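Local coordinates for MTH0777 (Methanothermobacter thermautotrophicus, PDB 1KJN), which is of unknown function but belongs to the DUF1890 family and adopts a Rossmann-like alpha/beta fold that assembles as a pair of subunits, at residues G7-V12 with Y79-G84; S18-P23 with H140-L145; F37-T42 with Y60-V65; N72-G77 with G100-E105; F85-A90 with I109-D114. One frame throughout, in Å; residues are numbered along the deposited sequence.

Contact 1: G7-V12 with Y79-G84; sequences GKALMV and YEFLAG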
# COMPACT_ATOMS: atom_id res chain seq x y z
N GLY A 7 -20.80 16.11 3.21
CA GLY A 7 -21.24 14.98 2.42
C GLY A 7 -20.44 13.70 2.58
O GLY A 7 -19.54 13.60 3.41
N LYS A 8 -20.79 12.72 1.76
CA LYS A 8 -20.16 11.43 1.78
C LYS A 8 -19.62 11.09 0.40
O LYS A 8 -20.18 11.51 -0.62
CB LYS A 8 -21.17 10.36 2.23
CG LYS A 8 -21.67 10.57 3.67
CD LYS A 8 -22.86 9.69 4.00
CE LYS A 8 -22.50 8.21 3.96
NZ LYS A 8 -23.73 7.36 3.96
N ALA A 9 -18.50 10.39 0.39
CA ALA A 9 -17.90 10.00 -0.86
C ALA A 9 -17.69 8.49 -0.87
O ALA A 9 -17.47 7.87 0.17
CB ALA A 9 -16.60 10.72 -1.08
N LEU A 10 -17.86 7.90 -2.04
CA LEU A 10 -17.66 6.46 -2.19
C LEU A 10 -16.47 6.27 -3.12
O LEU A 10 -16.40 6.89 -4.19
CB LEU A 10 -18.89 5.76 -2.77
CG LEU A 10 -18.77 4.24 -3.00
CD1 LEU A 10 -18.60 3.54 -1.67
CD2 LEU A 10 -20.02 3.72 -3.73
N MSE A 11 -15.55 5.42 -2.69
CA MSE A 11 -14.34 5.12 -3.44
C MSE A 11 -14.34 3.65 -3.84
O MSE A 11 -14.37 2.76 -2.98
CB MSE A 11 -13.10 5.45 -2.59
CG MSE A 11 -11.78 5.22 -3.32
SE MSE A 11 -10.24 5.94 -2.35
CE MSE A 11 -10.69 7.81 -2.47
N VAL A 12 -14.25 3.40 -5.14
CA VAL A 12 -14.29 2.04 -5.69
C VAL A 12 -12.91 1.60 -6.15
O VAL A 12 -12.25 2.33 -6.90
CB VAL A 12 -15.25 1.96 -6.89
CG1 VAL A 12 -15.32 0.54 -7.45
CG2 VAL A 12 -16.64 2.45 -6.48
N TYR A 79 -24.43 9.34 -1.75
CA TYR A 79 -23.10 9.94 -1.83
C TYR A 79 -23.09 11.16 -2.75
O TYR A 79 -23.79 11.19 -3.75
CB TYR A 79 -22.08 8.91 -2.35
CG TYR A 79 -21.87 7.73 -1.42
CD1 TYR A 79 -20.92 7.79 -0.40
CD2 TYR A 79 -22.63 6.57 -1.54
CE1 TYR A 79 -20.74 6.74 0.48
CE2 TYR A 79 -22.45 5.50 -0.66
CZ TYR A 79 -21.50 5.60 0.35
OH TYR A 79 -21.31 4.57 1.23
N GLU A 80 -22.28 12.15 -2.39
CA GLU A 80 -22.15 13.39 -3.15
C GLU A 80 -20.96 13.35 -4.13
O GLU A 80 -20.82 14.21 -4.99
CB GLU A 80 -22.00 14.58 -2.18
CG GLU A 80 -23.27 14.97 -1.42
CD GLU A 80 -23.84 13.85 -0.54
OE1 GLU A 80 -23.15 13.40 0.39
OE2 GLU A 80 -25.00 13.43 -0.77
N PHE A 81 -20.11 12.34 -3.98
CA PHE A 81 -18.95 12.19 -4.85
C PHE A 81 -18.60 10.72 -5.03
O PHE A 81 -18.69 9.95 -4.09
CB PHE A 81 -17.75 12.95 -4.26
CG PHE A 81 -16.54 12.96 -5.16
CD1 PHE A 81 -15.35 12.34 -4.77
CD2 PHE A 81 -16.59 13.59 -6.40
CE1 PHE A 81 -14.23 12.34 -5.62
CE2 PHE A 81 -15.48 13.59 -7.27
CZ PHE A 81 -14.29 12.97 -6.88
N LEU A 82 -18.18 10.35 -6.23
CA LEU A 82 -17.81 8.97 -6.54
C LEU A 82 -16.44 8.92 -7.23
O LEU A 82 -16.22 9.57 -8.25
CB LEU A 82 -18.88 8.32 -7.44
CG LEU A 82 -18.62 6.94 -8.05
CD1 LEU A 82 -18.36 5.89 -6.97
CD2 LEU A 82 -19.82 6.55 -8.92
N ALA A 83 -15.54 8.13 -6.67
CA ALA A 83 -14.21 7.98 -7.24
C ALA A 83 -13.92 6.51 -7.46
O ALA A 83 -14.15 5.67 -6.58
CB ALA A 83 -13.17 8.60 -6.33
N GLY A 84 -13.49 6.19 -8.67
CA GLY A 84 -13.18 4.82 -9.03
C GLY A 84 -11.81 4.65 -9.69
O GLY A 84 -11.49 5.35 -10.65
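Strands 8-12 and 81-84 run parallel, their axes 4.6 Å apart and 12° from aligned, in the register Ala9 to Phe81 through Val12 to Gly84. The ladder zigzags between the two chains. Lys8 O takes Glu80 N at 2.8 Å, and Leu10 N gives to Phe81 O at 3.0 Å. Ala83 N reaches Leu10 O at 2.9 Å, nearly along the C=O axis. Val12 N closes on Ala83 O at 2.7 Å. At the N-terminal end of the ladder the Glu80 chain folds at chi2 (60°), so that OE1 accepts from Lys8 N at 2.8 Å. Tyr79 is the residue most covered by segment 7-12. Its CG lies beside the backbone N, and Leu10 CB sits over the centre of one ring face, 3.7 Å from the centroid, a CH-pi contact; the rim atom CD1 is pressed on Ala9 C. Lys8, bent at chi3, brings NZ to 5.0 Å from the centroid of the Tyr79 ring, an off-centre cation-pi approach. Farther along the face bearing Leu10, Leu82 CD1 meets Val12 CG2. The other face carries Ala9, Phe81, Ala83 and selenomethionine Met11, of which Met11 and Phe81 touch helix 21-34, while Leu10, Val12 and Leu82 are covered by helix 89-102. Strands 8-12 and 81-86 are thus the central pair of the parallel order 3-2-1-4-5-6, with helices on both faces, as in a Rossmann-like fold.

Contact 2: S18-P23 with H140-L145; sequences SPVQIP and HNPAPL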
# COMPACT_ATOMS: atom_id res chain seq x y z
N SER A 18 -1.14 -3.69 -9.19
CA SER A 18 -0.16 -2.61 -9.19
C SER A 18 0.01 -2.08 -7.78
O SER A 18 -0.96 -1.74 -7.12
CB SER A 18 -0.62 -1.46 -10.10
OG SER A 18 -1.14 -1.94 -11.32
N PRO A 19 1.25 -2.02 -7.31
CA PRO A 19 1.53 -1.52 -5.96
C PRO A 19 1.12 -0.08 -5.71
O PRO A 19 1.07 0.34 -4.54
CB PRO A 19 3.03 -1.74 -5.81
CG PRO A 19 3.54 -1.88 -7.23
CD PRO A 19 2.45 -2.61 -7.93
N VAL A 20 0.78 0.68 -6.76
CA VAL A 20 0.37 2.07 -6.52
C VAL A 20 -1.08 2.22 -6.09
O VAL A 20 -1.43 3.23 -5.46
CB VAL A 20 0.54 3.01 -7.75
CG1 VAL A 20 2.00 3.09 -8.18
CG2 VAL A 20 -0.39 2.59 -8.90
N GLN A 21 -1.91 1.20 -6.34
CA GLN A 21 -3.34 1.33 -6.04
C GLN A 21 -3.76 1.58 -4.61
O GLN A 21 -4.32 2.63 -4.31
CB GLN A 21 -4.17 0.20 -6.64
CG GLN A 21 -5.65 0.55 -6.68
CD GLN A 21 -6.51 -0.55 -7.30
OE1 GLN A 21 -7.64 -0.30 -7.70
NE2 GLN A 21 -5.97 -1.77 -7.38
N ILE A 22 -3.52 0.62 -3.72
CA ILE A 22 -3.91 0.80 -2.32
C ILE A 22 -3.35 2.12 -1.75
O ILE A 22 -4.11 2.93 -1.24
CB ILE A 22 -3.50 -0.40 -1.45
CG1 ILE A 22 -4.12 -1.67 -2.03
CG2 ILE A 22 -3.92 -0.20 0.01
CD1 ILE A 22 -5.59 -1.55 -2.32
N PRO A 23 -2.04 2.36 -1.90
CA PRO A 23 -1.48 3.61 -1.36
C PRO A 23 -2.19 4.87 -1.87
O PRO A 23 -2.54 5.74 -1.08
CB PRO A 23 -0.03 3.57 -1.83
CG PRO A 23 0.29 2.09 -1.71
CD PRO A 23 -0.96 1.47 -2.38
N HIS A 140 4.57 1.13 -10.37
CA HIS A 140 5.13 1.18 -9.03
C HIS A 140 5.41 2.57 -8.47
O HIS A 140 5.44 2.74 -7.26
CB HIS A 140 6.37 0.28 -8.91
CG HIS A 140 7.26 0.31 -10.11
ND1 HIS A 140 6.93 -0.29 -11.30
CD2 HIS A 140 8.47 0.90 -10.30
CE1 HIS A 140 7.89 -0.07 -12.18
NE2 HIS A 140 8.84 0.64 -11.60
N ASN A 141 5.59 3.56 -9.34
CA ASN A 141 5.84 4.93 -8.90
C ASN A 141 4.50 5.67 -8.92
O ASN A 141 3.92 5.90 -9.97
CB ASN A 141 6.85 5.64 -9.82
CG ASN A 141 7.20 7.06 -9.35
OD1 ASN A 141 6.58 7.60 -8.43
ND2 ASN A 141 8.23 7.65 -9.96
N PRO A 142 4.03 6.10 -7.74
CA PRO A 142 2.75 6.81 -7.65
C PRO A 142 2.79 8.27 -8.08
O PRO A 142 1.74 8.84 -8.41
CB PRO A 142 2.45 6.73 -6.17
CG PRO A 142 3.82 6.92 -5.56
CD PRO A 142 4.71 6.05 -6.44
N ALA A 143 3.98 8.86 -8.11
CA ALA A 143 4.16 10.28 -8.44
C ALA A 143 3.29 10.91 -9.52
O ALA A 143 2.57 11.85 -9.23
CB ALA A 143 5.63 10.62 -8.65
N PRO A 144 3.26 10.36 -10.74
CA PRO A 144 2.44 10.96 -11.81
C PRO A 144 0.98 11.11 -11.40
O PRO A 144 0.37 12.18 -11.56
CB PRO A 144 2.54 9.95 -12.96
CG PRO A 144 3.78 9.18 -12.67
CD PRO A 144 3.83 9.08 -11.18
N LEU A 145 0.42 10.02 -10.89
CA LEU A 145 -0.96 10.02 -10.46
C LEU A 145 -1.16 10.93 -9.28
O LEU A 145 -2.13 11.68 -9.23
CB LEU A 145 -1.42 8.60 -10.09
CG LEU A 145 -1.59 7.66 -11.29
CD1 LEU A 145 -1.68 6.23 -10.82
CD2 LEU A 145 -2.85 8.05 -12.07
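Van der Waals contact carries this meeting of two helix entrances, and Val20 supplies most of it. With CG1 anti to its carbonyl carbon (chi1 -61°), that methyl is laid mainly against backbone: it is 3.5 Å from His140 C, and it also touches Asn141 C and Pro142 N, with Pro142 CB just beyond. The other branch, CG2, lies in the crowded position between N and carbonyl carbon and meets Leu145 CD1 at 4.3 Å. Pro19 adds the edge of its ring, CG resting 3.9 Å from His140 CB, the two side chains lying alongside and pointing the same way. The polar bonds stay within each segment or, for Gln21, go to residues outside both. Ser18 to Gln21 forms a type I turn, in which Gln21 N gives to Ser18 O at 3.2 Å. On the other segment, Asn141 OD1 accepts from Ala143 N at 2.9 Å, a capping bond made from above the carbonyl plane. Gln21, turned away from the partner segment, spends both ends of its amide on Gly14 N and Cys15 O. Phe111 of strand 105-111 is touched by Val20 and Leu145 alike, and Arg49 of the second subunit packs on Asn141 and Ala143. The join is thus apolar and largely methyl on peptide, so shape rather than directed bonds would hold these segments together, while polar groups settle the turn in each.

Contact 3: F37-T42 with Y60-V65; sequences FRVTVT and YTDEMV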
# COMPACT_ATOMS: atom_id res chain seq x y z
N PHE A 37 -15.40 15.42 3.75
CA PHE A 37 -16.10 14.21 3.38
C PHE A 37 -15.91 13.04 4.32
O PHE A 37 -14.86 12.89 4.95
CB PHE A 37 -15.59 13.72 2.02
CG PHE A 37 -16.13 14.48 0.87
CD1 PHE A 37 -15.38 15.50 0.28
CD2 PHE A 37 -17.38 14.19 0.36
CE1 PHE A 37 -15.88 16.21 -0.79
CE2 PHE A 37 -17.89 14.90 -0.71
CZ PHE A 37 -17.14 15.91 -1.29
N ARG A 38 -16.93 12.19 4.38
CA ARG A 38 -16.86 10.95 5.14
C ARG A 38 -16.60 10.00 3.96
O ARG A 38 -17.33 10.05 2.97
CB ARG A 38 -18.19 10.63 5.80
CG ARG A 38 -18.06 9.74 7.00
CD ARG A 38 -19.41 9.34 7.54
NE ARG A 38 -19.79 8.01 7.07
CZ ARG A 38 -19.39 6.89 7.65
NH1 ARG A 38 -18.61 6.93 8.73
NH2 ARG A 38 -19.72 5.71 7.14
N VAL A 39 -15.54 9.20 4.01
CA VAL A 39 -15.23 8.33 2.88
C VAL A 39 -15.45 6.86 3.09
O VAL A 39 -14.88 6.26 4.00
CB VAL A 39 -13.76 8.48 2.40
CG1 VAL A 39 -13.56 7.70 1.09
CG2 VAL A 39 -13.38 9.94 2.22
N THR A 40 -16.21 6.27 2.18
CA THR A 40 -16.45 4.84 2.23
C THR A 40 -15.65 4.20 1.10
O THR A 40 -15.68 4.67 -0.03
CB THR A 40 -17.94 4.51 2.02
OG1 THR A 40 -18.70 4.99 3.15
CG2 THR A 40 -18.15 3.01 1.85
N VAL A 41 -14.91 3.15 1.43
CA VAL A 41 -14.12 2.42 0.44
C VAL A 41 -14.82 1.09 0.16
O VAL A 41 -15.23 0.38 1.10
CB VAL A 41 -12.68 2.14 0.95
CG1 VAL A 41 -11.93 1.29 -0.06
CG2 VAL A 41 -11.93 3.45 1.23
N THR A 42 -14.95 0.73 -1.11
CA THR A 42 -15.58 -0.54 -1.46
C THR A 42 -14.73 -1.26 -2.49
O THR A 42 -14.25 -0.64 -3.44
CB THR A 42 -17.04 -0.33 -1.99
OG1 THR A 42 -17.64 -1.61 -2.24
CG2 THR A 42 -17.05 0.50 -3.28
N TYR A 60 -7.37 7.16 7.80
CA TYR A 60 -7.59 7.75 6.47
C TYR A 60 -8.88 7.39 5.71
O TYR A 60 -9.12 7.89 4.61
CB TYR A 60 -6.35 7.49 5.62
CG TYR A 60 -5.07 8.01 6.25
CD1 TYR A 60 -4.88 9.37 6.46
CD2 TYR A 60 -4.02 7.14 6.57
CE1 TYR A 60 -3.67 9.87 6.96
CE2 TYR A 60 -2.80 7.63 7.08
CZ TYR A 60 -2.63 8.99 7.26
OH TYR A 60 -1.40 9.49 7.67
N THR A 61 -9.69 6.52 6.29
CA THR A 61 -10.97 6.13 5.68
C THR A 61 -11.97 6.01 6.82
O THR A 61 -11.59 5.85 7.97
CB THR A 61 -10.91 4.77 4.94
OG1 THR A 61 -10.66 3.73 5.89
CG2 THR A 61 -9.82 4.77 3.87
N ASP A 62 -13.26 6.05 6.49
CA ASP A 62 -14.27 5.98 7.53
C ASP A 62 -15.04 4.69 7.60
O ASP A 62 -15.40 4.20 8.68
CB ASP A 62 -15.22 7.16 7.37
CG ASP A 62 -14.49 8.49 7.40
OD1 ASP A 62 -13.94 8.82 8.47
OD2 ASP A 62 -14.41 9.17 6.36
N GLU A 63 -15.26 4.10 6.44
CA GLU A 63 -16.02 2.88 6.35
C GLU A 63 -15.53 2.06 5.16
O GLU A 63 -14.94 2.60 4.22
CB GLU A 63 -17.50 3.25 6.17
CG GLU A 63 -18.47 2.09 6.21
CD GLU A 63 -19.91 2.48 5.93
OE1 GLU A 63 -20.81 1.67 6.23
OE2 GLU A 63 -20.16 3.59 5.38
N MSE A 64 -15.77 0.76 5.22
CA MSE A 64 -15.38 -0.15 4.16
C MSE A 64 -16.44 -1.23 4.00
O MSE A 64 -16.88 -1.80 4.99
CB MSE A 64 -14.04 -0.77 4.45
CG MSE A 64 -12.89 0.13 4.06
SE MSE A 64 -11.30 -0.84 4.28
CE MSE A 64 -11.37 -0.87 6.20
N VAL A 65 -16.81 -1.53 2.76
CA VAL A 65 -17.84 -2.50 2.44
C VAL A 65 -17.45 -3.28 1.18
O VAL A 65 -16.92 -2.71 0.24
CB VAL A 65 -19.18 -1.81 2.10
CG1 VAL A 65 -20.32 -2.80 2.12
CG2 VAL A 65 -19.45 -0.66 3.05
O HOH W 1 -18.72 3.94 8.94
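Backbone bonds pair the strands in parallel: Val41 N gives to Glu63 O at 2.8 Å, and Val65 N to Val41 O at 3.0 Å. Val39 O accepts twice, from Asp62 N and Glu63 N, where segment 60-65 enters the sheet. Side-chain carboxylates and hydroxyls extend the ladder. Asp62 OD2 takes Val39 N at 2.6 Å on its anti lone pair, and Thr42 OG1 donates to Val65 O at 2.8 Å from above the carbonyl plane. The charged group is Arg38 with Glu63: NH2 makes a salt bridge to OE2 at 2.8 Å, the carboxylate standing at the guanidinium edge, while Asp62 CB covers one face. The other carboxylate oxygen of Asp62, OD1, bridges to Lys33. An alanine here removes the acceptor of Val39 N and the partner of Lys33, and would probably loosen the start of the strand pairing. On the sheet face opposite to Thr40 and Glu63, Val41 CB meets CG of selenomethionine Met64, and Val41 CG2 meets Thr61 CG2 at 3.6 Å. In the beta-alpha-beta unit, strand 63-66 is the outermost strand of the sheet within this chain; strand 38-43 bonds onward to strand 8-12, helix 21-34 packs on Val39 and Thr61, and helix 45-54 on Met64.

Contact 4: N72-G77 with G100-E105; sequences NELAEG and GILNTE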
# COMPACT_ATOMS: atom_id res chain seq x y z
N ASN A 72 -25.64 -3.92 -3.37
CA ASN A 72 -26.93 -4.37 -2.89
C ASN A 72 -27.63 -3.39 -1.95
O ASN A 72 -28.82 -3.52 -1.72
CB ASN A 72 -26.77 -5.72 -2.21
CG ASN A 72 -27.90 -6.65 -2.52
OD1 ASN A 72 -28.75 -6.94 -1.67
ND2 ASN A 72 -27.96 -7.12 -3.77
N GLU A 73 -26.90 -2.41 -1.43
CA GLU A 73 -27.48 -1.46 -0.50
C GLU A 73 -27.54 -0.02 -1.04
O GLU A 73 -28.25 0.82 -0.50
CB GLU A 73 -26.65 -1.46 0.79
CG GLU A 73 -27.41 -1.84 2.07
CD GLU A 73 -28.01 -3.24 2.01
OE1 GLU A 73 -27.29 -4.19 1.65
OE2 GLU A 73 -29.21 -3.38 2.34
N LEU A 74 -26.82 0.24 -2.11
CA LEU A 74 -26.74 1.58 -2.68
C LEU A 74 -28.00 2.11 -3.38
O LEU A 74 -28.70 1.37 -4.07
CB LEU A 74 -25.54 1.62 -3.64
CG LEU A 74 -24.84 2.95 -3.93
CD1 LEU A 74 -24.11 3.42 -2.67
CD2 LEU A 74 -23.85 2.76 -5.08
N ALA A 75 -28.27 3.40 -3.19
CA ALA A 75 -29.37 4.08 -3.84
C ALA A 75 -28.93 5.51 -4.14
O ALA A 75 -28.04 6.05 -3.45
CB ALA A 75 -30.59 4.10 -2.94
N GLU A 76 -29.56 6.13 -5.13
CA GLU A 76 -29.22 7.50 -5.51
C GLU A 76 -29.35 8.42 -4.30
O GLU A 76 -30.25 8.26 -3.47
CB GLU A 76 -30.13 8.00 -6.66
CG GLU A 76 -29.91 9.49 -7.04
CD GLU A 76 -30.36 9.86 -8.45
OE1 GLU A 76 -30.55 8.96 -9.30
OE2 GLU A 76 -30.48 11.07 -8.74
N GLY A 77 -28.39 9.33 -4.16
CA GLY A 77 -28.40 10.26 -3.04
C GLY A 77 -27.57 9.84 -1.84
O GLY A 77 -27.37 10.64 -0.92
N GLY A 100 -24.17 4.82 -12.42
CA GLY A 100 -25.55 4.82 -12.89
C GLY A 100 -26.52 4.92 -11.74
O GLY A 100 -27.57 5.56 -11.84
N ILE A 101 -26.14 4.31 -10.62
CA ILE A 101 -26.94 4.32 -9.41
C ILE A 101 -26.85 5.66 -8.66
O ILE A 101 -27.86 6.21 -8.22
CB ILE A 101 -26.48 3.21 -8.46
CG1 ILE A 101 -26.78 1.84 -9.07
CG2 ILE A 101 -27.11 3.40 -7.06
CD1 ILE A 101 -26.19 0.66 -8.28
N LEU A 102 -25.63 6.17 -8.49
CA LEU A 102 -25.42 7.42 -7.75
C LEU A 102 -25.72 8.72 -8.49
O LEU A 102 -26.08 9.71 -7.85
CB LEU A 102 -24.03 7.45 -7.13
CG LEU A 102 -23.87 6.47 -5.98
CD1 LEU A 102 -22.38 6.29 -5.62
CD2 LEU A 102 -24.68 6.93 -4.79
N ASN A 103 -25.51 8.73 -9.81
CA ASN A 103 -25.79 9.93 -10.63
C ASN A 103 -25.23 11.21 -9.98
O ASN A 103 -25.94 12.21 -9.83
CB ASN A 103 -27.32 10.04 -10.83
CG ASN A 103 -27.73 11.20 -11.74
OD1 ASN A 103 -27.08 11.48 -12.74
ND2 ASN A 103 -28.84 11.85 -11.40
N THR A 104 -23.95 11.18 -9.60
CA THR A 104 -23.34 12.33 -8.94
C THR A 104 -21.99 12.68 -9.56
O THR A 104 -21.63 12.13 -10.61
CB THR A 104 -23.15 12.04 -7.45
OG1 THR A 104 -22.79 13.24 -6.77
CG2 THR A 104 -22.06 10.98 -7.24
N GLU A 105 -21.27 13.62 -8.95
CA GLU A 105 -19.96 14.01 -9.46
C GLU A 105 -19.08 12.77 -9.36
O GLU A 105 -18.93 12.19 -8.29
CB GLU A 105 -19.36 15.17 -8.64
CG GLU A 105 -18.03 15.65 -9.21
CD GLU A 105 -17.50 16.91 -8.54
OE1 GLU A 105 -17.23 16.88 -7.32
OE2 GLU A 105 -17.34 17.93 -9.24
O HOH W 2 -28.23 12.55 -7.36
O HOH W 3 -25.97 10.18 -5.21
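The C-terminal end of helix 89-102, part of a Rossmann-like alpha/beta fold, meets here the loop that follows helix 67-73. Ile101 comes first: its CG2, anti to the backbone N, touches Leu74 CD2 at 3.9 Å, and its carbonyl O lies 3.3 Å from Glu76 CB. Leu102 crosses Leu74 at about a right angle, its CG 3.8 Å from Leu74 CD2, while CD2 of Leu102 rests on Ala75 O. Tyr79 touches both leucines, so this small apolar patch joins the core at that ring. The polar, water-bridged half of the contact lies at the surface. Leu102 O holds a water at 2.7 Å that in turn accepts from Gly77 N, bridging helix end and loop; at the Gly77 phi of 95° a CB would be jammed against the carbonyl O of Glu76, which calls for glycine. Asn103 then leaves the helical conformation, also with positive phi. Its ND2 donates to Glu76 OE2 at 3.2 Å, almost perfectly straight at 178°; the acceptor lies in the amide plane, but the donor approaches from above the carboxylate, the two planes 66° apart. A second water donates to Glu76 OE2 at 3.0 Å and, weakly, to Asn103 O.

Contact 5: F85-A90 with I109-D114; sequences FVPNDA and IIFDRD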
# COMPACT_ATOMS: atom_id res chain seq x y z
N PHE A 85 -11.01 3.74 -9.13
CA PHE A 85 -9.69 3.41 -9.66
C PHE A 85 -9.95 2.38 -10.73
O PHE A 85 -10.70 1.42 -10.51
CB PHE A 85 -8.78 2.85 -8.56
CG PHE A 85 -8.21 3.91 -7.68
CD1 PHE A 85 -8.96 4.44 -6.64
CD2 PHE A 85 -6.93 4.40 -7.92
CE1 PHE A 85 -8.45 5.45 -5.84
CE2 PHE A 85 -6.40 5.41 -7.12
CZ PHE A 85 -7.16 5.94 -6.08
N VAL A 86 -9.34 2.58 -11.89
CA VAL A 86 -9.59 1.68 -13.02
C VAL A 86 -8.33 1.12 -13.69
O VAL A 86 -7.74 1.75 -14.57
CB VAL A 86 -10.45 2.42 -14.08
CG1 VAL A 86 -10.96 1.45 -15.12
CG2 VAL A 86 -11.61 3.15 -13.40
N PRO A 87 -7.86 -0.03 -13.21
CA PRO A 87 -6.67 -0.70 -13.77
C PRO A 87 -7.07 -1.62 -14.93
O PRO A 87 -6.21 -2.15 -15.63
CB PRO A 87 -6.16 -1.57 -12.61
CG PRO A 87 -6.91 -1.10 -11.41
CD PRO A 87 -8.22 -0.59 -11.90
N ASN A 88 -8.37 -1.83 -15.12
CA ASN A 88 -8.81 -2.74 -16.19
C ASN A 88 -10.31 -2.72 -16.47
O ASN A 88 -11.07 -2.05 -15.77
CB ASN A 88 -8.38 -4.17 -15.83
CG ASN A 88 -8.91 -4.62 -14.48
OD1 ASN A 88 -9.96 -4.14 -14.02
ND2 ASN A 88 -8.20 -5.53 -13.84
N ASP A 89 -10.72 -3.56 -17.42
CA ASP A 89 -12.12 -3.68 -17.84
C ASP A 89 -13.08 -3.98 -16.71
O ASP A 89 -14.12 -3.34 -16.63
CB ASP A 89 -12.29 -4.78 -18.92
CG ASP A 89 -11.68 -4.39 -20.27
OD1 ASP A 89 -11.36 -3.20 -20.50
OD2 ASP A 89 -11.53 -5.29 -21.12
N ALA A 90 -12.76 -4.95 -15.86
CA ALA A 90 -13.65 -5.29 -14.76
C ALA A 90 -13.88 -4.08 -13.88
O ALA A 90 -15.00 -3.80 -13.50
CB ALA A 90 -13.11 -6.46 -13.93
N ILE A 109 -9.94 7.19 -12.16
CA ILE A 109 -8.48 7.28 -12.07
C ILE A 109 -7.99 6.02 -12.80
O ILE A 109 -8.07 4.89 -12.29
CB ILE A 109 -8.02 7.34 -10.60
CG1 ILE A 109 -8.46 8.68 -10.00
CG2 ILE A 109 -6.49 7.16 -10.49
CD1 ILE A 109 -8.25 8.82 -8.50
N ILE A 110 -7.59 6.23 -14.05
CA ILE A 110 -7.15 5.18 -14.94
C ILE A 110 -5.64 5.03 -15.00
O ILE A 110 -4.93 6.01 -15.21
CB ILE A 110 -7.71 5.44 -16.35
CG1 ILE A 110 -9.24 5.50 -16.27
CG2 ILE A 110 -7.18 4.39 -17.34
CD1 ILE A 110 -9.95 5.84 -17.57
N PHE A 111 -5.17 3.80 -14.85
CA PHE A 111 -3.74 3.56 -14.87
C PHE A 111 -3.33 2.18 -15.35
O PHE A 111 -3.99 1.18 -15.10
CB PHE A 111 -3.13 3.82 -13.49
CG PHE A 111 -3.64 2.91 -12.41
CD1 PHE A 111 -4.91 3.10 -11.86
CD2 PHE A 111 -2.86 1.85 -11.96
CE1 PHE A 111 -5.40 2.24 -10.88
CE2 PHE A 111 -3.34 0.98 -10.98
CZ PHE A 111 -4.61 1.17 -10.44
N ASP A 112 -2.20 2.16 -16.06
CA ASP A 112 -1.58 0.97 -16.60
C ASP A 112 -0.28 1.47 -17.24
O ASP A 112 -0.19 2.65 -17.60
CB ASP A 112 -2.49 0.32 -17.65
CG ASP A 112 -2.01 -1.06 -18.07
OD1 ASP A 112 -2.50 -2.06 -17.52
OD2 ASP A 112 -1.13 -1.14 -18.94
N ARG A 113 0.72 0.62 -17.37
CA ARG A 113 1.98 1.05 -17.98
C ARG A 113 1.90 1.13 -19.50
O ARG A 113 2.65 1.86 -20.14
CB ARG A 113 3.14 0.16 -17.55
CG ARG A 113 3.64 0.48 -16.15
CD ARG A 113 4.19 1.91 -16.06
NE ARG A 113 5.46 2.05 -16.77
CZ ARG A 113 6.18 3.16 -16.82
NH1 ARG A 113 5.78 4.27 -16.21
NH2 ARG A 113 7.33 3.16 -17.50
N ASP A 114 0.96 0.38 -20.07
CA ASP A 114 0.78 0.35 -21.51
C ASP A 114 -0.16 1.49 -21.92
O ASP A 114 -1.32 1.52 -21.51
CB ASP A 114 0.18 -1.01 -21.91
CG ASP A 114 0.12 -1.24 -23.43
OD1 ASP A 114 -0.10 -0.28 -24.20
OD2 ASP A 114 0.28 -2.41 -23.86
O HOH W 4 -5.33 -3.63 -17.78
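A beta-alpha-beta unit, strand 81-86, helix 89-102 and strand 105-111, closes here at the C-terminal ends of its parallel strands. Val86 N donates to Ile109 O at 2.7 Å, and Phe111 N returns a weak bond to Val86 O. Ile109 CD1 lies over one face of the Phe85 ring, 4.2 Å from its centroid, a CH-pi contact. The edge of that ring meets Phe111, CD2 to CE1 at 4.0 Å. Phe111 has CG in the crowded position between N and carbonyl carbon (chi1 63°), which swings its ring back to Pro87, whose CG presses on CZ at 3.4 Å. An alanine here takes away the ring that Pro87 and Phe85 share and would probably loosen the packing where the strands end. Beyond, one water donates to both Pro87 O and Asp112 OD1, while Asp112 OD2 accepts from Asp114 N at 2.8 Å in an Asx turn. The chemistry thus passes from an apolar ring cluster to a water bridge and an Asx turn, close to the helix N-caps Asn88 and Asp114.

Overall arrangement
Contacts 1, 3 and 5 lie on one six-stranded parallel sheet ordered 63-66, 38-43, 8-12, 81-86, 105-111, 132-136. Contacts 1 and 3, centres 9 Å apart, meet where strands 8-12 and 38-43 bond; contacts 1 and 5, centres 18 Å apart, share strand 81-86. Contact 4 joins loop and helix end beside contact 1 at the N-terminal ends of strands 81-86 and 105-111, whereas contact 2 lies 27 Å from contact 4, centre to centre, on the opposite side of the chain's centre, packing against contact 5. Along the chain, contact 3 is nested inside contact 1, and contacts 3, 4 and 5 inside contact 2, which brings the starts of the first and last helices together.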